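Local coordinates for protein aminotransferase, classes I and II (Silicibacter pomeroyi DSS-3, PDB 3H14) that probably catalyses transfer of the amino group of L-aspartate to 2-oxoglutarate with the help of pyridoxal 5'-phosphate, at residues P13-V19 against A341-D347; R32-M36 against D367-L372; F314-V320 against G355-Y361. All blocks are in the same frame, centred on the assembly; numbering follows the deposited sequence. Where two conformers were deposited one is given.

Interaction 1 of 3, residues P13-V19 against A341-D347; sequences PFIVMDV and AVTPGLD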
# COMPACT_ATOMS: atom_id res chain seq x y z
N PRO A 13 -1.28 2.93 18.38
CA PRO A 13 0.10 2.49 18.07
C PRO A 13 0.06 1.20 17.26
O PRO A 13 -0.81 0.37 17.49
CB PRO A 13 0.70 2.20 19.44
CG PRO A 13 -0.44 1.79 20.26
CD PRO A 13 -1.63 2.65 19.78
N PHE A 14 0.98 1.05 16.31
CA PHE A 14 0.93 -0.06 15.39
C PHE A 14 1.41 -1.32 16.07
O PHE A 14 2.51 -1.35 16.63
CB PHE A 14 1.75 0.23 14.13
CG PHE A 14 1.07 1.19 13.17
CD1 PHE A 14 -0.33 1.33 13.16
CD2 PHE A 14 1.82 1.92 12.27
CE1 PHE A 14 -0.95 2.21 12.28
CE2 PHE A 14 1.20 2.78 11.38
CZ PHE A 14 -0.19 2.93 11.39
N ILE A 15 0.57 -2.34 16.03
CA ILE A 15 0.83 -3.61 16.70
C ILE A 15 2.12 -4.22 16.19
O ILE A 15 2.78 -4.95 16.94
CB ILE A 15 -0.36 -4.62 16.51
CG1 ILE A 15 -1.65 -4.11 17.18
CG2 ILE A 15 -0.01 -6.00 17.02
CD1 ILE A 15 -1.49 -3.73 18.64
N VAL A 16 2.50 -3.92 14.94
CA VAL A 16 3.70 -4.51 14.34
C VAL A 16 5.00 -4.07 15.03
O VAL A 16 6.05 -4.69 14.83
CB VAL A 16 3.78 -4.29 12.80
CG1 VAL A 16 4.08 -2.84 12.44
CG2 VAL A 16 4.81 -5.26 12.16
N MSE A 17 4.92 -3.04 15.87
CA MSE A 17 6.08 -2.50 16.59
C MSE A 17 6.65 -3.49 17.60
O MSE A 17 7.86 -3.51 17.81
CB MSE A 17 5.69 -1.19 17.31
CG MSE A 17 5.19 -0.07 16.37
SE MSE A 17 6.60 0.56 15.18
CE MSE A 17 5.58 1.26 13.64
N ASP A 18 5.81 -4.32 18.21
CA ASP A 18 6.32 -5.40 19.07
C ASP A 18 7.35 -6.29 18.33
O ASP A 18 8.45 -6.49 18.81
CB ASP A 18 5.20 -6.32 19.57
CG ASP A 18 4.21 -5.62 20.50
OD1 ASP A 18 4.20 -4.36 20.60
OD2 ASP A 18 3.41 -6.38 21.10
N VAL A 19 6.96 -6.82 17.17
CA VAL A 19 7.83 -7.72 16.40
C VAL A 19 9.07 -7.00 15.84
O VAL A 19 10.17 -7.51 15.95
CB VAL A 19 7.08 -8.49 15.26
CG1 VAL A 19 6.67 -7.56 14.13
CG2 VAL A 19 7.96 -9.62 14.70
N ALA A 341 10.33 -12.77 11.04
CA ALA A 341 9.44 -11.67 11.44
C ALA A 341 8.26 -11.61 10.49
O ALA A 341 8.45 -11.59 9.33
CB ALA A 341 10.19 -10.31 11.44
N VAL A 342 7.06 -11.66 11.04
CA VAL A 342 5.82 -11.57 10.28
C VAL A 342 4.91 -10.60 11.02
O VAL A 342 5.15 -10.29 12.18
CB VAL A 342 5.15 -12.96 10.10
CG1 VAL A 342 6.16 -13.95 9.45
CG2 VAL A 342 4.59 -13.47 11.40
N THR A 343 3.85 -10.14 10.36
CA THR A 343 2.99 -9.10 10.93
C THR A 343 1.62 -9.63 11.33
O THR A 343 0.91 -10.16 10.49
CB THR A 343 2.72 -7.99 9.90
OG1 THR A 343 3.98 -7.46 9.43
CG2 THR A 343 1.91 -6.87 10.56
N PRO A 344 1.22 -9.43 12.58
CA PRO A 344 -0.12 -9.84 12.93
C PRO A 344 -1.18 -9.05 12.14
O PRO A 344 -0.94 -7.90 11.78
CB PRO A 344 -0.24 -9.49 14.41
CG PRO A 344 1.11 -9.29 14.88
CD PRO A 344 1.96 -8.92 13.75
N GLY A 345 -2.33 -9.68 11.90
CA GLY A 345 -3.39 -9.06 11.15
C GLY A 345 -4.14 -7.92 11.82
O GLY A 345 -4.84 -7.17 11.13
N LEU A 346 -3.98 -7.75 13.15
CA LEU A 346 -4.77 -6.76 13.89
C LEU A 346 -4.67 -5.32 13.36
O LEU A 346 -5.67 -4.60 13.35
CB LEU A 346 -4.43 -6.79 15.38
CG LEU A 346 -4.87 -8.06 16.11
CD1 LEU A 346 -3.68 -9.05 16.19
CD2 LEU A 346 -5.39 -7.72 17.49
N ASP A 347 -3.49 -4.91 12.88
CA ASP A 347 -3.31 -3.55 12.29
C ASP A 347 -4.19 -3.32 11.07
O ASP A 347 -4.56 -2.17 10.79
CB ASP A 347 -1.86 -3.28 11.86
CG ASP A 347 -0.90 -3.00 13.03
OD1 ASP A 347 -1.33 -2.40 14.07
OD2 ASP A 347 0.30 -3.39 12.87

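Interaction 2 of 3, residues R32-M36 against D367-L372; sequences RIIHM and DIEEGL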
# COMPACT_ATOMS: atom_id res chain seq x y z
N ARG A 32 20.49 -13.62 12.96
CA ARG A 32 20.00 -13.14 11.68
C ARG A 32 18.53 -13.52 11.61
O ARG A 32 18.16 -14.68 11.78
CB ARG A 32 20.79 -13.68 10.51
CG ARG A 32 20.21 -13.35 9.12
CD ARG A 32 21.18 -13.60 8.08
NE ARG A 32 20.61 -13.53 6.73
CZ ARG A 32 20.26 -14.54 5.96
NH1 ARG A 32 20.40 -15.81 6.36
NH2 ARG A 32 19.79 -14.27 4.74
N ILE A 33 17.71 -12.49 11.41
CA ILE A 33 16.24 -12.63 11.30
C ILE A 33 15.84 -12.43 9.85
O ILE A 33 16.37 -11.54 9.18
CB ILE A 33 15.56 -11.54 12.18
CG1 ILE A 33 15.91 -11.76 13.65
CG2 ILE A 33 14.01 -11.48 12.00
CD1 ILE A 33 15.54 -13.19 14.20
N ILE A 34 14.89 -13.23 9.36
CA ILE A 34 14.36 -13.05 8.02
C ILE A 34 13.14 -12.12 8.17
O ILE A 34 12.20 -12.37 8.94
CB ILE A 34 13.99 -14.37 7.33
CG1 ILE A 34 15.22 -15.30 7.25
CG2 ILE A 34 13.43 -14.08 5.92
CD1 ILE A 34 16.34 -14.78 6.37
N HIS A 35 13.19 -11.01 7.43
CA HIS A 35 12.26 -9.90 7.63
C HIS A 35 11.15 -10.07 6.64
O HIS A 35 11.31 -9.73 5.48
CB HIS A 35 12.98 -8.57 7.45
CG HIS A 35 13.76 -8.17 8.65
ND1 HIS A 35 13.20 -7.46 9.68
CD2 HIS A 35 15.03 -8.44 9.03
CE1 HIS A 35 14.09 -7.28 10.63
NE2 HIS A 35 15.21 -7.88 10.27
N MSE A 36 10.07 -10.72 7.09
CA MSE A 36 8.83 -10.89 6.31
C MSE A 36 7.68 -10.02 6.84
O MSE A 36 6.52 -10.26 6.52
CB MSE A 36 8.44 -12.38 6.24
CG MSE A 36 9.47 -13.17 5.51
SE MSE A 36 8.98 -15.07 5.30
CE MSE A 36 9.91 -15.40 3.66
N ASP A 367 16.69 -14.94 0.83
CA ASP A 367 16.04 -14.65 2.13
C ASP A 367 14.66 -15.37 2.24
O ASP A 367 14.31 -15.86 3.29
CB ASP A 367 15.78 -13.15 2.30
CG ASP A 367 17.03 -12.36 2.63
OD1 ASP A 367 18.11 -12.79 2.19
OD2 ASP A 367 16.91 -11.32 3.31
N ILE A 368 13.87 -15.33 1.17
CA ILE A 368 12.56 -15.99 1.14
C ILE A 368 12.74 -17.51 1.25
O ILE A 368 12.09 -18.15 2.07
CB ILE A 368 11.76 -15.59 -0.13
CG1 ILE A 368 11.39 -14.09 -0.11
CG2 ILE A 368 10.51 -16.45 -0.32
CD1 ILE A 368 11.21 -13.46 1.25
N GLU A 369 13.65 -18.07 0.46
CA GLU A 369 13.98 -19.49 0.59
C GLU A 369 14.33 -19.82 2.02
O GLU A 369 13.79 -20.76 2.59
CB GLU A 369 15.12 -19.87 -0.35
CG GLU A 369 14.72 -19.90 -1.81
CD GLU A 369 15.87 -20.24 -2.80
OE1 GLU A 369 17.06 -19.95 -2.48
OE2 GLU A 369 15.55 -20.75 -3.91
N GLU A 370 15.23 -19.04 2.62
CA GLU A 370 15.59 -19.21 4.02
C GLU A 370 14.42 -19.06 4.99
O GLU A 370 14.27 -19.85 5.95
CB GLU A 370 16.71 -18.24 4.39
CG GLU A 370 17.24 -18.34 5.82
CD GLU A 370 17.98 -19.65 6.10
OE1 GLU A 370 18.65 -20.18 5.18
OE2 GLU A 370 17.89 -20.13 7.24
N GLY A 371 13.57 -18.07 4.74
CA GLY A 371 12.40 -17.88 5.59
C GLY A 371 11.46 -19.07 5.58
O GLY A 371 10.94 -19.49 6.62
N LEU A 372 11.21 -19.59 4.39
CA LEU A 372 10.32 -20.73 4.22
C LEU A 372 10.88 -22.00 4.88
O LEU A 372 10.12 -22.74 5.47
CB LEU A 372 10.00 -20.94 2.76
CG LEU A 372 9.17 -19.80 2.18
CD1 LEU A 372 9.11 -19.92 0.69
CD2 LEU A 372 7.76 -19.77 2.75
O HOH W 1 20.27 -18.16 4.40
O HOH W 2 15.57 -10.59 5.94

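Interaction 3 of 3, residues F314-V320 against G355-Y361; sequences FYVYADV and GTLRFSY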
# COMPACT_ATOMS: atom_id res chain seq x y z
N PHE A 314 3.40 -7.44 -2.85
CA PHE A 314 4.31 -8.51 -2.38
C PHE A 314 3.95 -9.01 -0.97
O PHE A 314 4.80 -9.12 -0.08
CB PHE A 314 5.77 -8.05 -2.43
CG PHE A 314 5.99 -6.61 -1.99
CD1 PHE A 314 5.60 -6.18 -0.76
CD2 PHE A 314 6.67 -5.72 -2.81
CE1 PHE A 314 5.83 -4.88 -0.35
CE2 PHE A 314 6.90 -4.40 -2.41
CZ PHE A 314 6.47 -3.99 -1.20
N TYR A 315 2.67 -9.30 -0.80
CA TYR A 315 2.10 -9.75 0.45
C TYR A 315 1.33 -11.04 0.27
O TYR A 315 0.73 -11.29 -0.80
CB TYR A 315 1.11 -8.71 0.99
CG TYR A 315 1.71 -7.34 1.19
CD1 TYR A 315 2.79 -7.18 2.04
CD2 TYR A 315 1.19 -6.21 0.55
CE1 TYR A 315 3.38 -5.94 2.23
CE2 TYR A 315 1.77 -4.96 0.75
CZ TYR A 315 2.85 -4.84 1.60
OH TYR A 315 3.46 -3.63 1.84
N VAL A 316 1.31 -11.83 1.34
CA VAL A 316 0.37 -12.94 1.46
C VAL A 316 -0.36 -12.77 2.78
O VAL A 316 0.28 -12.64 3.80
CB VAL A 316 1.07 -14.35 1.43
CG1 VAL A 316 0.02 -15.45 1.59
CG2 VAL A 316 1.84 -14.55 0.17
N TYR A 317 -1.70 -12.77 2.72
CA TYR A 317 -2.55 -12.59 3.86
C TYR A 317 -3.23 -13.92 4.16
O TYR A 317 -3.96 -14.46 3.29
CB TYR A 317 -3.63 -11.57 3.51
CG TYR A 317 -4.42 -11.11 4.68
CD1 TYR A 317 -3.81 -10.42 5.70
CD2 TYR A 317 -5.80 -11.29 4.74
CE1 TYR A 317 -4.51 -9.99 6.75
CE2 TYR A 317 -6.53 -10.83 5.80
CZ TYR A 317 -5.87 -10.18 6.81
OH TYR A 317 -6.54 -9.69 7.90
N ALA A 318 -2.95 -14.44 5.34
CA ALA A 318 -3.29 -15.82 5.71
C ALA A 318 -4.25 -15.82 6.85
O ALA A 318 -4.06 -15.09 7.82
CB ALA A 318 -2.01 -16.62 6.15
N ASP A 319 -5.23 -16.71 6.77
CA ASP A 319 -6.13 -16.98 7.87
C ASP A 319 -5.46 -18.07 8.71
O ASP A 319 -5.25 -19.17 8.23
CB ASP A 319 -7.49 -17.44 7.31
CG ASP A 319 -8.52 -17.74 8.38
OD1 ASP A 319 -8.13 -17.95 9.54
OD2 ASP A 319 -9.74 -17.78 8.04
N VAL A 320 -5.11 -17.76 9.95
CA VAL A 320 -4.32 -18.66 10.78
C VAL A 320 -5.14 -19.10 12.01
O VAL A 320 -4.60 -19.54 13.01
CB VAL A 320 -2.95 -18.04 11.17
CG1 VAL A 320 -2.12 -17.77 9.92
CG2 VAL A 320 -3.10 -16.78 12.02
N GLY A 355 -7.01 -13.45 14.08
CA GLY A 355 -6.93 -14.73 13.35
C GLY A 355 -6.23 -14.69 12.02
O GLY A 355 -6.38 -15.61 11.20
N THR A 356 -5.48 -13.60 11.74
CA THR A 356 -4.81 -13.51 10.46
C THR A 356 -3.35 -13.03 10.62
O THR A 356 -2.97 -12.47 11.65
CB THR A 356 -5.57 -12.57 9.47
OG1 THR A 356 -5.55 -11.22 9.98
CG2 THR A 356 -7.06 -12.97 9.30
N LEU A 357 -2.56 -13.29 9.59
CA LEU A 357 -1.18 -12.83 9.48
C LEU A 357 -0.90 -12.27 8.09
O LEU A 357 -1.43 -12.76 7.11
CB LEU A 357 -0.20 -14.01 9.66
CG LEU A 357 0.24 -14.57 10.99
CD1 LEU A 357 1.28 -15.65 10.73
CD2 LEU A 357 0.83 -13.53 11.93
N ARG A 358 0.02 -11.31 8.01
CA ARG A 358 0.52 -10.85 6.72
C ARG A 358 2.00 -11.22 6.59
O ARG A 358 2.77 -10.92 7.46
CB ARG A 358 0.37 -9.33 6.58
CG ARG A 358 0.62 -8.86 5.17
CD ARG A 358 0.86 -7.35 5.04
NE ARG A 358 2.17 -6.95 5.60
CZ ARG A 358 2.57 -5.67 5.66
NH1 ARG A 358 1.80 -4.71 5.18
NH2 ARG A 358 3.73 -5.37 6.20
N PHE A 359 2.36 -11.86 5.48
CA PHE A 359 3.74 -12.10 5.11
C PHE A 359 4.10 -11.11 4.04
O PHE A 359 3.28 -10.84 3.17
CB PHE A 359 3.93 -13.50 4.51
CG PHE A 359 3.58 -14.61 5.43
CD1 PHE A 359 4.56 -15.20 6.23
CD2 PHE A 359 2.27 -15.06 5.53
CE1 PHE A 359 4.25 -16.24 7.09
CE2 PHE A 359 1.94 -16.11 6.38
CZ PHE A 359 2.92 -16.71 7.16
N SER A 360 5.32 -10.61 4.06
CA SER A 360 5.86 -9.81 2.97
C SER A 360 6.96 -10.62 2.30
O SER A 360 7.73 -11.25 2.97
CB SER A 360 6.42 -8.47 3.49
OG SER A 360 7.08 -7.79 2.40
N TYR A 361 7.00 -10.62 0.98
CA TYR A 361 8.07 -11.30 0.25
C TYR A 361 8.92 -10.31 -0.57
O TYR A 361 9.44 -10.66 -1.61
CB TYR A 361 7.53 -12.48 -0.57
CG TYR A 361 6.41 -12.23 -1.55
CD1 TYR A 361 5.07 -12.47 -1.23
CD2 TYR A 361 6.68 -11.78 -2.83
CE1 TYR A 361 4.05 -12.23 -2.15
CE2 TYR A 361 5.68 -11.55 -3.74
CZ TYR A 361 4.37 -11.80 -3.40
OH TYR A 361 3.40 -11.55 -4.33
O HOH W 3 1.19 -10.37 -3.42

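Interaction 1 of 3, residues P13-V19 against A341-D347
The carboxylate of D347 lies against the turn made by F14 to M17 and takes up two successive backbone amides. I15 N donates to D347 OD1 at 2.7 Å, and V16 N donates to D347 OD2 at 3.1 Å with a more bent geometry. The turn is a type I beta turn, with M17 N bonded to F14 O at 3.0 Å. I15 and V16 are its two central residues, and both their NH groups are met by the carboxylate of D347, so that one side chain spans the turn that leads into helix 17-28. F14 CA also approaches D347 OD1, at 3.5 Å. Van der Waals packing continues beside the hydrogen bonds. I15 points toward the other segment, its CG2 4.1 Å from P344 CG and its CG1 4.3 Å from L346 CB. V16 CG2 rests 3.6 Å from T343 OG1. One helical turn on, V19 brings CG2 to 4.0 Å from A341 CB and CG1 to 3.7 Å from V342 O. D18 forms a salt bridge with R328 of helix 327-338. The arrangement belongs to the small domain of a class I aminotransferase, where the N-terminal chain folds back onto the C-terminal part. The start of helix 17-28 thus lies alongside strand 340-344 and the bend that follows it. Helix 327-338 meets the same side chains, R328 touching I15 and L335 touching V19, while F14 reaches P126, S127 and Q130 of helix 126-134, and R129 of that helix binds D347 O.

Interaction 2 of 3, residues R32-M36 against D367-L372
The short strand 34-35 runs past one side of helix 365-381, with I34 and G371 facing each other at a CA to CA distance of 5.8 Å. This is helix-on-sheet packing in the alpha/beta small domain of a class I aminotransferase: strand 34-35 is an outer strand of the four-stranded sheet and the helix is the last of the chain. The helix is regular here, G371 N bonding to D367 O at 2.7 Å and L372 N to I368 O at 2.9 Å. I34 lies on it with CG2 3.3 Å from D367 O and 4.0 Å from G371 CA, while its CD1 meets E370 CG at 3.7 Å. Toward the solvent the contact turns polar. R32 NH2 forms a salt bridge with D367 OD1 at 3.4 Å, and a water accepts from R32 NH1 at 3.1 Å and donates to E370 OE1 at 2.7 Å. The other oxygen of E370, OE2, pairs with R374, whose guanidinium also binds R32 O. A second water accepts from H35 N at 2.8 Å and donates to D367 OD2 at 3.0 Å, bridging the strand amide and the helix carboxylate. L372 reaches R298 and L299 of helix 278-302. At the inner end selenomethionine M36 sets its methyl against the helix at G371: CE is 3.4 Å from I368 CD1 and 4.0 Å from G371 CA, and a CB placed ideally on G371 would fall 2.6 Å from that CE, a clash.

Interaction 3 of 3, residues F314-V320 against G355-Y361
Six backbone hydrogen bonds join 314-320 to 355-361, four of them between the antiparallel strands 315-319 and 356-360. V316 and F359 form one hydrogen-bonded pair, V316 N to F359 O at 2.9 Å and F359 N to V316 O at 2.8 Å. A318 and L357 form the next, A318 N to L357 O and L357 N to A318 O both at 2.9 Å. Beyond the strand ends Y361 N donates to F314 O at 2.9 Å and V320 N to G355 O at 2.8 Å. Between side chains, T356 OG1 donates to Y317 OH at 2.8 Å. The strand axes approach to 4.6 Å, their directions 162° apart. Y315, Y317, R358 and S360 share one face. There Y315 CE1 lies 3.5 Å from R358 CZ, over the flat of the guanidinium, whose NH1 binds N172, while Y315 OH bonds to the hydroxyl of Y203. The face of V316, A318, L357 and F359 is apolar: A318 CB meets the ring edge of F359 at CE2, 4.0 Å away, and helices 278-302 and 327-338 cover it. At one end F314 CB sits over the Y361 ring, 4.0 Å from its centroid, a CH-pi contact; at the other V320 CG1 touches L357 CD1 at 4.1 Å. These strands belong to the small-domain sheet of fold-type I aminotransferases. In this class an arginine of the small domain receives the substrate's alpha-carboxylate, and the placement of R358 beside N172 is consistent with that active-site arrangement.

How the interactions relate
From the N terminus, 13-19 and then 32-36 have their partners more than 300 residues later, beyond the large-domain sheet. Segment 314-320 follows, and 341-347 closes interaction 1. Next 355-361 closes interaction 3, and 367-372 closes interaction 2 last. Interaction 1 therefore crosses both others, while interaction 3 is nested inside the loop of interaction 2. All three reach the same four-stranded sheet, ordered 34-35, 340-344, 356-360, 315-319. A341 N lies 2.8 Å from I34 O and T343 O 2.9 Å from R358 N, joining neighbouring strands. Onto this sheet interaction 1 brings the start of the N-terminal helix and interaction 2 the last helix.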